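Long-range contacts in putative S41 protease (Bacteroides fragilis NCTC 9343, PDB 3K50), which is of unproven function but, as a putative member of peptidase family S41, probably cleaves peptide bonds as a serine protease: residues L108-W113 against S377-F382; H112-M117 against L138-Y143; Y78-V83 against Y90-S95; Y191-E196 against V228-Y233. One frame throughout, in Å; residues are numbered along the deposited sequence.

How the contacts relate
Contact 3 (78-83 with 90-95) comes first along the chain and closes a short beta hairpin. Contact 2 (112-117 with 138-143) follows it in series and builds on the same antiparallel sheet, because strand 113-117 pairs with both 90-97 and 136-146. Contact 4 (191-196 with 228-233) comes later still, in the mixed sheet of the S41 region, where it closes a beta-alpha-beta unit. Contact 1 (108-113 with 377-382) spans more than 260 residues and encloses contact 4. It shares His112 and Trp113 with contact 2. Its Arg110 reaches Ser95 of contact 3 and Tyr233 of contact 4, so it ties the PDZ-like sheet to the S41 region.

Contact 1: L108-W113 against S377-F382; sequences LQRGHW and STYLPF
Two irregular segments meet at Arg110 and Pro381 (CA atoms 5.1 Å apart), and Arg110 and Gly111 form the middle of a type II beta turn from Gln109 to His112. Arg110 carries the contact. Its CG is anti to the backbone N (chi1 173°), with the chain extended to NE. NE gives a hydrogen bond of 2.9 Å to Leu380 O; the carbonyl lies at the guanidinium edge, while NE sits above the carbonyl plane. Tyr379 stacks on one guanidinium face in a cation-pi contact, with planes 16° apart and Arg110 CZ 4.1 Å from the Tyr379 ring centroid. Phe382 takes the opposite face, and Arg110 CD sits 3.8 Å from its ring centroid in a CH-pi contact. Pro381 CD packs on Arg110 O at 3.4 Å. Gly111 CA lies 3.6 Å from Tyr379 O. Arg110 also forms a salt bridge with Glu372 and hydrogen bonds to Ser95 O and Tyr233 OH. The stacked arginine marks the junction between the PDZ-like region and the C-terminal part of the chain.

Contact 2: H112-M117 against L138-Y143; sequences HWIMMM and LQIGVY
Backbone bonds pair Trp113 with Gly141 in both directions, and Trp113 O accepts from Gly141 N at 2.7 Å. Further along, Gln139 O takes Met115 N at 2.8 Å and, weakly, Met116 N, while Gln139 N bonds to Met116 O. Met115 and Met116 thus both face Gln139. One water joins the two segments beyond the last pair: it accepts from Trp113 NE1, in the indole plane, and from Tyr143 N, both at 2.9 Å. Apolar packing on one face runs from Ile140 to Leu138. Ile140 CD1 meets Ile114 CG1, and Leu138 CD2 lies 3.6 Å from Met117 CG, these last two side chains pointing the same way. Ile140 CG2 also touches His112 CD2 at 3.7 Å. On the other face, Met115, a selenomethionine, lays SE over Gly141 CA at 3.7 Å. Met116 and Gln139 run side by side, CB to CB 3.7 Å. The arrangement is an antiparallel strand pair with a classic beta bulge, within the five-stranded sheet of the PDZ-like region.

Contact 3: Y78-V83 against Y90-S95; sequences YTLYKV and YNALIS
Four backbone hydrogen bonds join the strands, in two reciprocal pairs. Thr79 pairs with Leu93, and Tyr81 with Asn91, whose N reaches Tyr81 O at 2.8 Å. Two waters add bridges: one lies 2.6 Å from Thr79 OG1 and donates to Leu93 O, and the other donates to Lys82 O and accepts from Asn91 ND2. Tyr90 has the broadest packing. Its CG is anti to the carbonyl carbon (chi1 -67°), and the ring crosses Leu80 at about a right angle, with CD2 3.9 Å from Leu80 CB. Lys82 CD meets the far part of this ring, 3.8 Å from Tyr90 CZ, while its NZ bonds to Asp87 O. Ala92 CB touches both Leu80 CD2, at 3.9 Å, and Tyr78 CD2. On the face of Thr79 and Leu93, Tyr81 CE1 touches Leu93 CB at 4.1 Å, and the Tyr81 ring meets Trp113 edge-to-face. Val83 CG2 packs on the Asn91 amide, 3.5 Å from ND2. The two strands form an antiparallel beta hairpin at one margin of the PDZ-like sheet.

Contact 4: Y191-E196 against V228-Y233; sequences YLMYNE and VLDLRY
Tyr191 and Asp230 meet in a buried parallel strand pair, the two strands of a beta-alpha-beta crossover through helix 207-221 in the mixed sheet of the S41 region. The backbone ladder runs from Leu192 N to Val228 O, through Asp230 N to Leu192 O at 2.7 Å, and on to Tyr194 N and Asp230 O, a longer bond of 3.3 Å. Leu192 and Leu229 lie side by side on one face, CD2 to CD1 3.9 Å. On the other face Tyr191 CD1 packs against Val228 CG1. From within its strand Met193, a selenomethionine, brings CE to 4.0 Å from Tyr233 CD2. A water receives Tyr233 N and donates to Asn195 OD1. Arg232 forms salt bridges with Glu372 and Glu387, and Phe382 covers Tyr191 and Asp230. Tyr191 OH is modelled 2.4 Å from Asp230 OD2, so short that the bond length is doubtful. The firm grip is a side-on salt bridge from Arg232, NE to Asp230 OD1 at 2.9 Å on the syn lone pair and NH2 to OD2 at 2.8 Å.

Contact 1: L108-W113 against S377-F382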
loop_
_atom_site.group_PDB
_atom_site.type_symbol
_atom_site.label_atom_id
_atom_site.label_comp_id
_atom_site.label_asym_id
_atom_site.label_seq_id
_atom_site.Cartn_x
_atom_site.Cartn_y
_atom_site.Cartn_z
ATOM N N LEU A 108 15.774 15.329 2.834
ATOM C CA LEU A 108 15.607 14.081 3.566
ATOM C C LEU A 108 15.349 12.918 2.620
ATOM O O LEU A 108 14.768 13.072 1.539
ATOM C CB LEU A 108 14.505 14.202 4.612
ATOM C CG LEU A 108 14.630 15.173 5.796
ATOM C CD1 LEU A 108 13.320 15.192 6.545
ATOM C CD2 LEU A 108 15.769 14.770 6.708
ATOM N N GLN A 109 15.786 11.744 3.054
ATOM C CA GLN A 109 15.666 10.532 2.284
ATOM C C GLN A 109 15.385 9.372 3.196
ATOM O O GLN A 109 15.747 9.399 4.367
ATOM C CB GLN A 109 17.011 10.194 1.611
ATOM C CG GLN A 109 17.524 11.172 0.619
ATOM C CD GLN A 109 18.706 10.625 -0.114
ATOM O OE1 GLN A 109 18.593 9.648 -0.866
ATOM N NE2 GLN A 109 19.845 11.225 0.110
ATOM N N ARG A 110 14.798 8.337 2.653
ATOM C CA ARG A 110 14.673 7.071 3.371
ATOM C C ARG A 110 16.049 6.601 3.857
ATOM O O ARG A 110 17.015 6.577 3.069
ATOM C CB ARG A 110 14.035 6.048 2.424
ATOM C CG ARG A 110 14.010 4.654 2.988
ATOM C CD ARG A 110 13.391 3.714 2.039
ATOM N NE ARG A 110 13.623 2.289 2.459
ATOM C CZ ARG A 110 12.758 1.573 3.151
ATOM N NH1 ARG A 110 11.614 2.099 3.518
ATOM N NH2 ARG A 110 13.016 0.336 3.479
ATOM N N GLY A 111 16.154 6.241 5.144
ATOM C CA GLY A 111 17.415 5.846 5.769
ATOM C C GLY A 111 17.987 6.961 6.641
ATOM O O GLY A 111 18.859 6.735 7.458
ATOM N N HIS A 112 17.532 8.184 6.439
ATOM C CA HIS A 112 17.904 9.247 7.349
ATOM C C HIS A 112 17.128 9.082 8.633
ATOM O O HIS A 112 15.988 8.594 8.643
ATOM C CB HIS A 112 17.570 10.620 6.795
ATOM C CG HIS A 112 18.579 11.144 5.833
ATOM N ND1 HIS A 112 18.229 11.844 4.706
ATOM C CD2 HIS A 112 19.933 11.077 5.834
ATOM C CE1 HIS A 112 19.320 12.188 4.055
ATOM N NE2 HIS A 112 20.366 11.732 4.718
ATOM N N TRP A 113 17.741 9.531 9.713
ATOM C CA TRP A 113 17.127 9.479 11.032
ATOM C C TRP A 113 17.014 10.895 11.551
ATOM O O TRP A 113 17.989 11.645 11.453
ATOM C CB TRP A 113 18.001 8.726 12.009
ATOM C CG TRP A 113 18.246 7.284 11.720
ATOM C CD1 TRP A 113 19.027 6.777 10.748
ATOM C CD2 TRP A 113 17.790 6.168 12.492
ATOM N NE1 TRP A 113 19.070 5.403 10.831
ATOM C CE2 TRP A 113 18.315 5.004 11.895
ATOM C CE3 TRP A 113 16.961 6.034 13.607
ATOM C CZ2 TRP A 113 18.035 3.726 12.369
ATOM C CZ3 TRP A 113 16.717 4.767 14.102
ATOM C CH2 TRP A 113 17.259 3.620 13.471
ATOM N N SER A 377 21.610 -1.594 8.710
ATOM C CA SER A 377 22.728 -1.178 7.854
ATOM C C SER A 377 22.375 -1.162 6.345
ATOM O O SER A 377 23.027 -0.461 5.543
ATOM C CB SER A 377 23.939 -2.048 8.109
ATOM O OG SER A 377 23.763 -3.299 7.469
ATOM N N THR A 378 21.373 -1.924 5.935
ATOM C CA THR A 378 20.897 -1.853 4.554
ATOM C C THR A 378 19.444 -1.237 4.397
ATOM O O THR A 378 18.770 -1.456 3.388
ATOM C CB THR A 378 21.006 -3.198 3.856
ATOM O OG1 THR A 378 20.377 -4.192 4.655
ATOM C CG2 THR A 378 22.494 -3.582 3.639
ATOM N N TYR A 379 18.984 -0.483 5.388
ATOM C CA TYR A 379 17.718 0.271 5.284
ATOM C C TYR A 379 18.063 1.518 4.446
ATOM O O TYR A 379 18.611 2.499 4.963
ATOM C CB TYR A 379 17.233 0.608 6.672
ATOM C CG TYR A 379 15.781 0.977 6.774
ATOM C CD1 TYR A 379 15.337 2.218 6.414
ATOM C CD2 TYR A 379 14.853 0.058 7.248
ATOM C CE1 TYR A 379 14.008 2.553 6.534
ATOM C CE2 TYR A 379 13.498 0.389 7.366
ATOM C CZ TYR A 379 13.090 1.625 7.008
ATOM O OH TYR A 379 11.762 1.982 7.155
ATOM N N LEU A 380 17.787 1.435 3.139
ATOM C CA LEU A 380 18.310 2.397 2.178
ATOM C C LEU A 380 17.256 2.871 1.219
ATOM O O LEU A 380 16.187 2.269 1.164
ATOM C CB LEU A 380 19.428 1.721 1.363
ATOM C CG LEU A 380 20.732 1.398 2.065
ATOM C CD1 LEU A 380 21.552 0.438 1.256
ATOM C CD2 LEU A 380 21.505 2.734 2.420
ATOM N N PRO A 381 17.538 3.986 0.477
ATOM C CA PRO A 381 16.577 4.433 -0.494
ATOM C C PRO A 381 16.098 3.357 -1.444
ATOM O O PRO A 381 16.863 2.484 -1.833
ATOM C CB PRO A 381 17.346 5.487 -1.299
ATOM C CG PRO A 381 18.274 6.112 -0.195
ATOM C CD PRO A 381 18.684 4.933 0.601
ATOM N N PHE A 382 14.842 3.475 -1.845
ATOM C CA PHE A 382 14.292 2.511 -2.795
ATOM C C PHE A 382 15.050 2.493 -4.124
ATOM O O PHE A 382 15.431 3.529 -4.677
ATOM C CB PHE A 382 12.841 2.827 -3.063
ATOM C CG PHE A 382 11.965 2.786 -1.843
ATOM C CD1 PHE A 382 11.691 1.575 -1.211
ATOM C CD2 PHE A 382 11.310 3.919 -1.414
ATOM C CE1 PHE A 382 10.844 1.543 -0.131
ATOM C CE2 PHE A 382 10.482 3.891 -0.357
ATOM C CZ PHE A 382 10.220 2.685 0.282
#

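Contact 2: H112-M117 against L138-Y143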
loop_
_atom_site.group_PDB
_atom_site.type_symbol
_atom_site.label_atom_id
_atom_site.label_comp_id
_atom_site.label_asym_id
_atom_site.label_seq_id
_atom_site.Cartn_x
_atom_site.Cartn_y
_atom_site.Cartn_z
ATOM N N HIS A 112 17.532 8.184 6.439
ATOM C CA HIS A 112 17.904 9.247 7.349
ATOM C C HIS A 112 17.128 9.082 8.633
ATOM O O HIS A 112 15.988 8.594 8.643
ATOM C CB HIS A 112 17.570 10.620 6.795
ATOM C CG HIS A 112 18.579 11.144 5.833
ATOM N ND1 HIS A 112 18.229 11.844 4.706
ATOM C CD2 HIS A 112 19.933 11.077 5.834
ATOM C CE1 HIS A 112 19.320 12.188 4.055
ATOM N NE2 HIS A 112 20.366 11.732 4.718
ATOM N N TRP A 113 17.741 9.531 9.713
ATOM C CA TRP A 113 17.127 9.479 11.032
ATOM C C TRP A 113 17.014 10.895 11.551
ATOM O O TRP A 113 17.989 11.645 11.453
ATOM C CB TRP A 113 18.001 8.726 12.009
ATOM C CG TRP A 113 18.246 7.284 11.720
ATOM C CD1 TRP A 113 19.027 6.777 10.748
ATOM C CD2 TRP A 113 17.790 6.168 12.492
ATOM N NE1 TRP A 113 19.070 5.403 10.831
ATOM C CE2 TRP A 113 18.315 5.004 11.895
ATOM C CE3 TRP A 113 16.961 6.034 13.607
ATOM C CZ2 TRP A 113 18.035 3.726 12.369
ATOM C CZ3 TRP A 113 16.717 4.767 14.102
ATOM C CH2 TRP A 113 17.259 3.620 13.471
ATOM N N ILE A 114 15.834 11.287 12.021
ATOM C CA ILE A 114 15.648 12.593 12.655
ATOM C C ILE A 114 16.000 12.388 14.139
ATOM O O ILE A 114 15.411 11.534 14.818
ATOM C CB ILE A 114 14.241 13.129 12.510
ATOM C CG1 ILE A 114 13.838 13.290 11.046
ATOM C CG2 ILE A 114 14.132 14.514 13.127
ATOM C CD1 ILE A 114 12.368 13.781 10.886
HETATM N N MSE A 115 16.966 13.152 14.634
HETATM C CA MSE A 115 17.480 13.003 16.015
HETATM C C MSE A 115 17.085 14.123 16.986
HETATM O O MSE A 115 17.010 13.884 18.201
HETATM C CB MSE A 115 18.999 12.899 16.004
HETATM C CG MSE A 115 19.521 11.770 15.165
HETATM SE SE MSE A 115 21.427 11.706 15.139
HETATM C CE MSE A 115 21.796 10.760 16.862
HETATM N N MSE A 116 16.899 15.343 16.460
HETATM C CA MSE A 116 16.461 16.508 17.254
HETATM C C MSE A 116 15.611 17.420 16.413
HETATM O O MSE A 116 15.773 17.460 15.182
HETATM C CB MSE A 116 17.651 17.329 17.694
HETATM C CG MSE A 116 18.722 16.511 18.336
HETATM SE SE MSE A 116 18.407 16.090 20.157
HETATM C CE MSE A 116 19.591 17.567 20.655
HETATM N N MSE A 117 14.686 18.130 17.068
HETATM C CA MSE A 117 13.864 19.156 16.431
HETATM C C MSE A 117 14.035 20.433 17.213
HETATM O O MSE A 117 13.686 20.505 18.389
HETATM C CB MSE A 117 12.396 18.783 16.403
HETATM C CG MSE A 117 12.096 17.684 15.490
HETATM SE SE MSE A 117 10.189 17.484 15.172
HETATM C CE MSE A 117 9.586 16.908 16.996
ATOM N N LEU A 138 16.172 20.587 12.113
ATOM C CA LEU A 138 16.384 19.188 12.441
ATOM C C LEU A 138 17.846 18.787 12.518
ATOM O O LEU A 138 18.652 19.245 11.705
ATOM C CB LEU A 138 15.715 18.322 11.357
ATOM C CG LEU A 138 14.238 18.564 11.003
ATOM C CD1 LEU A 138 13.725 17.566 9.929
ATOM C CD2 LEU A 138 13.301 18.544 12.243
ATOM N N GLN A 139 18.201 17.973 13.510
ATOM C CA GLN A 139 19.499 17.291 13.516
ATOM C C GLN A 139 19.190 15.926 12.880
ATOM O O GLN A 139 18.250 15.277 13.276
ATOM C CB GLN A 139 20.083 17.111 14.913
ATOM C CG GLN A 139 21.454 16.432 14.913
ATOM C CD GLN A 139 22.089 16.352 16.297
ATOM O OE1 GLN A 139 21.533 15.757 17.215
ATOM N NE2 GLN A 139 23.282 16.945 16.439
ATOM N N ILE A 140 19.987 15.524 11.901
ATOM C CA ILE A 140 19.783 14.321 11.127
ATOM C C ILE A 140 20.959 13.380 11.333
ATOM O O ILE A 140 22.106 13.851 11.479
ATOM C CB ILE A 140 19.707 14.675 9.585
ATOM C CG1 ILE A 140 18.487 15.562 9.274
ATOM C CG2 ILE A 140 19.665 13.427 8.656
ATOM C CD1 ILE A 140 17.206 15.005 9.689
ATOM N N GLY A 141 20.693 12.068 11.340
ATOM C CA GLY A 141 21.757 11.065 11.484
ATOM C C GLY A 141 21.625 9.929 10.485
ATOM O O GLY A 141 20.710 9.936 9.676
ATOM N N VAL A 142 22.561 8.969 10.555
ATOM C CA VAL A 142 22.543 7.743 9.763
ATOM C C VAL A 142 23.022 6.599 10.641
ATOM O O VAL A 142 23.700 6.828 11.647
ATOM C CB VAL A 142 23.433 7.817 8.524
ATOM C CG1 VAL A 142 22.880 8.840 7.533
ATOM C CG2 VAL A 142 24.885 8.136 8.921
ATOM N N TYR A 143 22.588 5.384 10.340
ATOM C CA TYR A 143 23.042 4.217 11.083
ATOM C C TYR A 143 24.430 3.864 10.562
ATOM O O TYR A 143 24.625 3.731 9.351
ATOM C CB TYR A 143 22.106 3.040 10.899
ATOM C CG TYR A 143 22.457 1.812 11.700
ATOM C CD1 TYR A 143 22.094 1.695 13.052
ATOM C CD2 TYR A 143 23.111 0.736 11.107
ATOM C CE1 TYR A 143 22.412 0.534 13.805
ATOM C CE2 TYR A 143 23.426 -0.424 11.843
ATOM C CZ TYR A 143 23.075 -0.513 13.201
ATOM O OH TYR A 143 23.399 -1.670 13.912
HETATM O O HOH W 1 20.567 4.735 8.408
#

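Contact 3: Y78-V83 against Y90-S95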
loop_
_atom_site.group_PDB
_atom_site.type_symbol
_atom_site.label_atom_id
_atom_site.label_comp_id
_atom_site.label_asym_id
_atom_site.label_seq_id
_atom_site.Cartn_x
_atom_site.Cartn_y
_atom_site.Cartn_z
ATOM N N TYR A 78 7.778 7.434 9.224
ATOM C CA TYR A 78 8.880 7.073 10.076
ATOM C C TYR A 78 8.577 5.966 11.086
ATOM O O TYR A 78 7.454 5.577 11.237
ATOM C CB TYR A 78 9.272 8.304 10.892
ATOM C CG TYR A 78 8.182 8.694 11.865
ATOM C CD1 TYR A 78 7.139 9.518 11.461
ATOM C CD2 TYR A 78 8.165 8.212 13.165
ATOM C CE1 TYR A 78 6.133 9.869 12.306
ATOM C CE2 TYR A 78 7.138 8.537 14.025
ATOM C CZ TYR A 78 6.126 9.382 13.587
ATOM O OH TYR A 78 5.092 9.739 14.417
ATOM N N THR A 79 9.603 5.543 11.813
ATOM C CA THR A 79 9.486 4.598 12.916
ATOM C C THR A 79 10.406 5.076 13.979
ATOM O O THR A 79 11.555 5.411 13.680
ATOM C CB THR A 79 10.025 3.217 12.583
ATOM O OG1 THR A 79 9.395 2.726 11.401
ATOM C CG2 THR A 79 9.787 2.243 13.777
ATOM N N LEU A 80 9.925 5.067 15.224
ATOM C CA LEU A 80 10.715 5.472 16.404
ATOM C C LEU A 80 11.553 4.343 16.978
ATOM O O LEU A 80 11.096 3.196 17.035
ATOM C CB LEU A 80 9.799 5.929 17.537
ATOM C CG LEU A 80 9.017 7.175 17.264
ATOM C CD1 LEU A 80 8.388 7.670 18.555
ATOM C CD2 LEU A 80 9.941 8.235 16.675
ATOM N N TYR A 81 12.772 4.683 17.383
ATOM C CA TYR A 81 13.697 3.775 18.053
ATOM C C TYR A 81 14.242 4.514 19.249
ATOM O O TYR A 81 14.614 5.683 19.140
ATOM C CB TYR A 81 14.890 3.392 17.159
ATOM C CG TYR A 81 14.541 2.456 16.074
ATOM C CD1 TYR A 81 13.854 2.904 14.951
ATOM C CD2 TYR A 81 14.878 1.107 16.145
ATOM C CE1 TYR A 81 13.495 2.050 13.953
ATOM C CE2 TYR A 81 14.495 0.232 15.140
ATOM C CZ TYR A 81 13.824 0.729 14.032
ATOM O OH TYR A 81 13.466 -0.096 12.997
ATOM N N LYS A 82 14.329 3.823 20.379
ATOM C CA LYS A 82 14.820 4.397 21.632
ATOM C C LYS A 82 16.269 4.878 21.504
ATOM O O LYS A 82 17.094 4.178 20.912
ATOM C CB LYS A 82 14.735 3.324 22.721
ATOM C CG LYS A 82 14.811 3.823 24.139
ATOM C CD LYS A 82 13.446 4.280 24.603
ATOM C CE LYS A 82 13.502 4.812 26.020
ATOM N NZ LYS A 82 12.135 4.990 26.583
ATOM N N VAL A 83 16.572 6.067 22.040
ATOM C CA VAL A 83 17.929 6.638 22.007
ATOM C C VAL A 83 18.843 6.052 23.114
ATOM O O VAL A 83 18.368 5.686 24.212
ATOM C CB VAL A 83 17.910 8.192 22.128
ATOM C CG1 VAL A 83 19.339 8.787 22.327
ATOM C CG2 VAL A 83 17.277 8.806 20.933
ATOM N N TYR A 90 13.882 9.420 21.504
ATOM C CA TYR A 90 13.789 8.476 20.397
ATOM C C TYR A 90 14.340 9.112 19.165
ATOM O O TYR A 90 14.301 10.316 19.036
ATOM C CB TYR A 90 12.331 8.120 20.107
ATOM C CG TYR A 90 11.632 7.347 21.184
ATOM C CD1 TYR A 90 11.099 7.982 22.312
ATOM C CD2 TYR A 90 11.459 5.977 21.052
ATOM C CE1 TYR A 90 10.450 7.232 23.306
ATOM C CE2 TYR A 90 10.836 5.245 22.004
ATOM C CZ TYR A 90 10.352 5.862 23.137
ATOM O OH TYR A 90 9.715 5.074 24.044
ATOM N N ASN A 91 14.850 8.280 18.266
ATOM C CA ASN A 91 15.286 8.696 16.931
ATOM C C ASN A 91 14.233 8.214 15.938
ATOM O O ASN A 91 13.731 7.101 16.074
ATOM C CB ASN A 91 16.645 8.099 16.588
ATOM C CG ASN A 91 17.760 8.702 17.391
ATOM O OD1 ASN A 91 17.795 9.898 17.585
ATOM N ND2 ASN A 91 18.713 7.869 17.833
ATOM N N ALA A 92 13.887 9.050 14.954
ATOM C CA ALA A 92 12.898 8.689 13.944
ATOM C C ALA A 92 13.554 8.278 12.598
ATOM O O ALA A 92 14.123 9.119 11.892
ATOM C CB ALA A 92 11.889 9.834 13.730
ATOM N N LEU A 93 13.467 6.995 12.258
ATOM C CA LEU A 93 14.021 6.462 11.025
ATOM C C LEU A 93 13.026 6.704 9.889
ATOM O O LEU A 93 11.910 6.190 9.936
ATOM C CB LEU A 93 14.301 4.945 11.148
ATOM C CG LEU A 93 14.769 4.224 9.887
ATOM C CD1 LEU A 93 15.991 4.912 9.313
ATOM C CD2 LEU A 93 15.083 2.724 10.119
ATOM N N ILE A 94 13.446 7.448 8.855
ATOM C CA ILE A 94 12.541 7.768 7.734
ATOM C C ILE A 94 12.385 6.572 6.798
ATOM O O ILE A 94 13.383 6.036 6.323
ATOM C CB ILE A 94 13.012 9.045 6.986
ATOM C CG1 ILE A 94 12.918 10.237 7.946
ATOM C CG2 ILE A 94 12.157 9.263 5.730
ATOM C CD1 ILE A 94 13.523 11.561 7.426
ATOM N N SER A 95 11.134 6.188 6.506
ATOM C CA SER A 95 10.815 5.071 5.672
ATOM C C SER A 95 10.290 5.449 4.266
ATOM O O SER A 95 10.292 4.623 3.407
ATOM C CB SER A 95 9.699 4.248 6.344
ATOM O OG SER A 95 8.528 5.079 6.563
HETATM O O HOH W 2 11.224 3.542 9.688
HETATM O O HOH W 3 18.333 4.861 18.051
#

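Contact 4: Y191-E196 against V228-Y233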
loop_
_atom_site.group_PDB
_atom_site.type_symbol
_atom_site.label_atom_id
_atom_site.label_comp_id
_atom_site.label_asym_id
_atom_site.label_seq_id
_atom_site.Cartn_x
_atom_site.Cartn_y
_atom_site.Cartn_z
ATOM N N TYR A 191 12.603 -2.348 -11.871
ATOM C CA TYR A 191 12.228 -2.178 -10.460
ATOM C C TYR A 191 11.138 -1.093 -10.399
ATOM O O TYR A 191 11.317 0.023 -10.909
ATOM C CB TYR A 191 13.430 -1.768 -9.579
ATOM C CG TYR A 191 13.007 -1.340 -8.181
ATOM C CD1 TYR A 191 12.640 -2.293 -7.238
ATOM C CD2 TYR A 191 12.964 -0.015 -7.819
ATOM C CE1 TYR A 191 12.250 -1.948 -5.967
ATOM C CE2 TYR A 191 12.533 0.363 -6.533
ATOM C CZ TYR A 191 12.196 -0.601 -5.629
ATOM O OH TYR A 191 11.765 -0.276 -4.400
ATOM N N LEU A 192 10.023 -1.432 -9.796
ATOM C CA LEU A 192 8.953 -0.483 -9.606
ATOM C C LEU A 192 8.424 -0.468 -8.186
ATOM O O LEU A 192 7.906 -1.462 -7.708
ATOM C CB LEU A 192 7.788 -0.808 -10.553
ATOM C CG LEU A 192 6.509 0.043 -10.534
ATOM C CD1 LEU A 192 6.795 1.438 -11.089
ATOM C CD2 LEU A 192 5.444 -0.610 -11.338
HETATM N N MSE A 193 8.513 0.703 -7.561
HETATM C CA MSE A 193 7.910 0.982 -6.260
HETATM C C MSE A 193 6.547 1.668 -6.548
HETATM O O MSE A 193 6.508 2.850 -6.852
HETATM C CB MSE A 193 8.846 1.826 -5.406
HETATM C CG MSE A 193 8.564 1.775 -3.957
HETATM SE SE MSE A 193 6.794 2.303 -3.276
HETATM C CE MSE A 193 7.125 1.737 -1.425
ATOM N N TYR A 194 5.462 0.871 -6.500
ATOM C CA TYR A 194 4.095 1.294 -6.845
ATOM C C TYR A 194 3.300 1.285 -5.567
ATOM O O TYR A 194 3.047 0.221 -5.003
ATOM C CB TYR A 194 3.471 0.323 -7.847
ATOM C CG TYR A 194 2.066 0.695 -8.331
ATOM C CD1 TYR A 194 1.868 1.778 -9.124
ATOM C CD2 TYR A 194 0.974 -0.122 -8.064
ATOM C CE1 TYR A 194 0.562 2.108 -9.627
ATOM C CE2 TYR A 194 -0.316 0.174 -8.545
ATOM C CZ TYR A 194 -0.510 1.273 -9.328
ATOM O OH TYR A 194 -1.761 1.564 -9.812
ATOM N N ASN A 195 2.886 2.455 -5.103
ATOM C CA ASN A 195 2.401 2.537 -3.704
ATOM C C ASN A 195 0.907 2.590 -3.457
ATOM O O ASN A 195 0.502 2.522 -2.325
ATOM C CB ASN A 195 3.083 3.737 -3.003
ATOM C CG ASN A 195 3.278 3.514 -1.501
ATOM O OD1 ASN A 195 3.686 2.450 -1.087
ATOM N ND2 ASN A 195 2.939 4.504 -0.700
ATOM N N GLU A 196 0.101 2.689 -4.510
ATOM C CA GLU A 196 -1.322 2.808 -4.344
ATOM C C GLU A 196 -2.000 2.515 -5.661
ATOM O O GLU A 196 -1.565 2.997 -6.694
ATOM C CB GLU A 196 -1.687 4.236 -3.885
ATOM C CG GLU A 196 -3.067 4.355 -3.468
ATOM C CD GLU A 196 -3.499 5.780 -3.146
ATOM O OE1 GLU A 196 -2.750 6.745 -3.403
ATOM O OE2 GLU A 196 -4.630 5.910 -2.642
ATOM N N VAL A 228 11.022 -6.691 -10.326
ATOM C CA VAL A 228 10.799 -6.572 -8.898
ATOM C C VAL A 228 9.716 -5.490 -8.697
ATOM O O VAL A 228 9.952 -4.306 -8.969
ATOM C CB VAL A 228 12.062 -6.180 -8.163
ATOM C CG1 VAL A 228 11.778 -6.023 -6.677
ATOM C CG2 VAL A 228 13.162 -7.209 -8.420
ATOM N N LEU A 229 8.521 -5.920 -8.308
ATOM C CA LEU A 229 7.394 -5.028 -8.014
ATOM C C LEU A 229 7.328 -4.812 -6.474
ATOM O O LEU A 229 6.993 -5.730 -5.724
ATOM C CB LEU A 229 6.109 -5.653 -8.541
ATOM C CG LEU A 229 4.765 -4.965 -8.287
ATOM C CD1 LEU A 229 4.623 -3.701 -9.053
ATOM C CD2 LEU A 229 3.587 -5.972 -8.648
ATOM N N ASP A 230 7.645 -3.591 -6.030
ATOM C CA ASP A 230 7.728 -3.255 -4.620
ATOM C C ASP A 230 6.367 -2.709 -4.140
ATOM O O ASP A 230 6.002 -1.573 -4.409
ATOM C CB ASP A 230 8.911 -2.262 -4.444
ATOM C CG ASP A 230 9.276 -2.006 -3.013
ATOM O OD1 ASP A 230 8.488 -2.343 -2.110
ATOM O OD2 ASP A 230 10.393 -1.479 -2.772
ATOM N N LEU A 231 5.585 -3.576 -3.480
ATOM C CA LEU A 231 4.279 -3.241 -2.931
ATOM C C LEU A 231 4.332 -3.184 -1.394
ATOM O O LEU A 231 3.335 -3.288 -0.687
ATOM C CB LEU A 231 3.303 -4.327 -3.351
ATOM C CG LEU A 231 3.085 -4.561 -4.833
ATOM C CD1 LEU A 231 2.013 -5.702 -5.106
ATOM C CD2 LEU A 231 2.711 -3.243 -5.544
ATOM N N ARG A 232 5.503 -2.990 -0.844
ATOM C CA ARG A 232 5.622 -3.130 0.599
ATOM C C ARG A 232 4.725 -2.277 1.491
ATOM O O ARG A 232 4.434 -2.698 2.623
ATOM C CB ARG A 232 7.091 -2.976 1.049
ATOM C CG ARG A 232 7.603 -1.563 1.115
ATOM C CD ARG A 232 9.057 -1.579 1.531
ATOM N NE ARG A 232 9.931 -1.950 0.429
ATOM C CZ ARG A 232 11.245 -2.179 0.518
ATOM N NH1 ARG A 232 11.872 -2.190 1.697
ATOM N NH2 ARG A 232 11.925 -2.475 -0.597
ATOM N N TYR A 233 4.375 -1.080 1.046
ATOM C CA TYR A 233 3.559 -0.198 1.813
ATOM C C TYR A 233 2.269 0.079 1.081
ATOM O O TYR A 233 1.565 1.010 1.440
ATOM C CB TYR A 233 4.292 1.161 2.090
ATOM C CG TYR A 233 5.589 1.070 2.801
ATOM C CD1 TYR A 233 5.776 0.152 3.856
ATOM C CD2 TYR A 233 6.644 1.992 2.523
ATOM C CE1 TYR A 233 6.967 0.058 4.466
ATOM C CE2 TYR A 233 7.836 1.926 3.205
ATOM C CZ TYR A 233 7.987 0.954 4.168
ATOM O OH TYR A 233 9.199 0.839 4.818
HETATM O O HOH W 4 4.503 -0.083 -1.786
#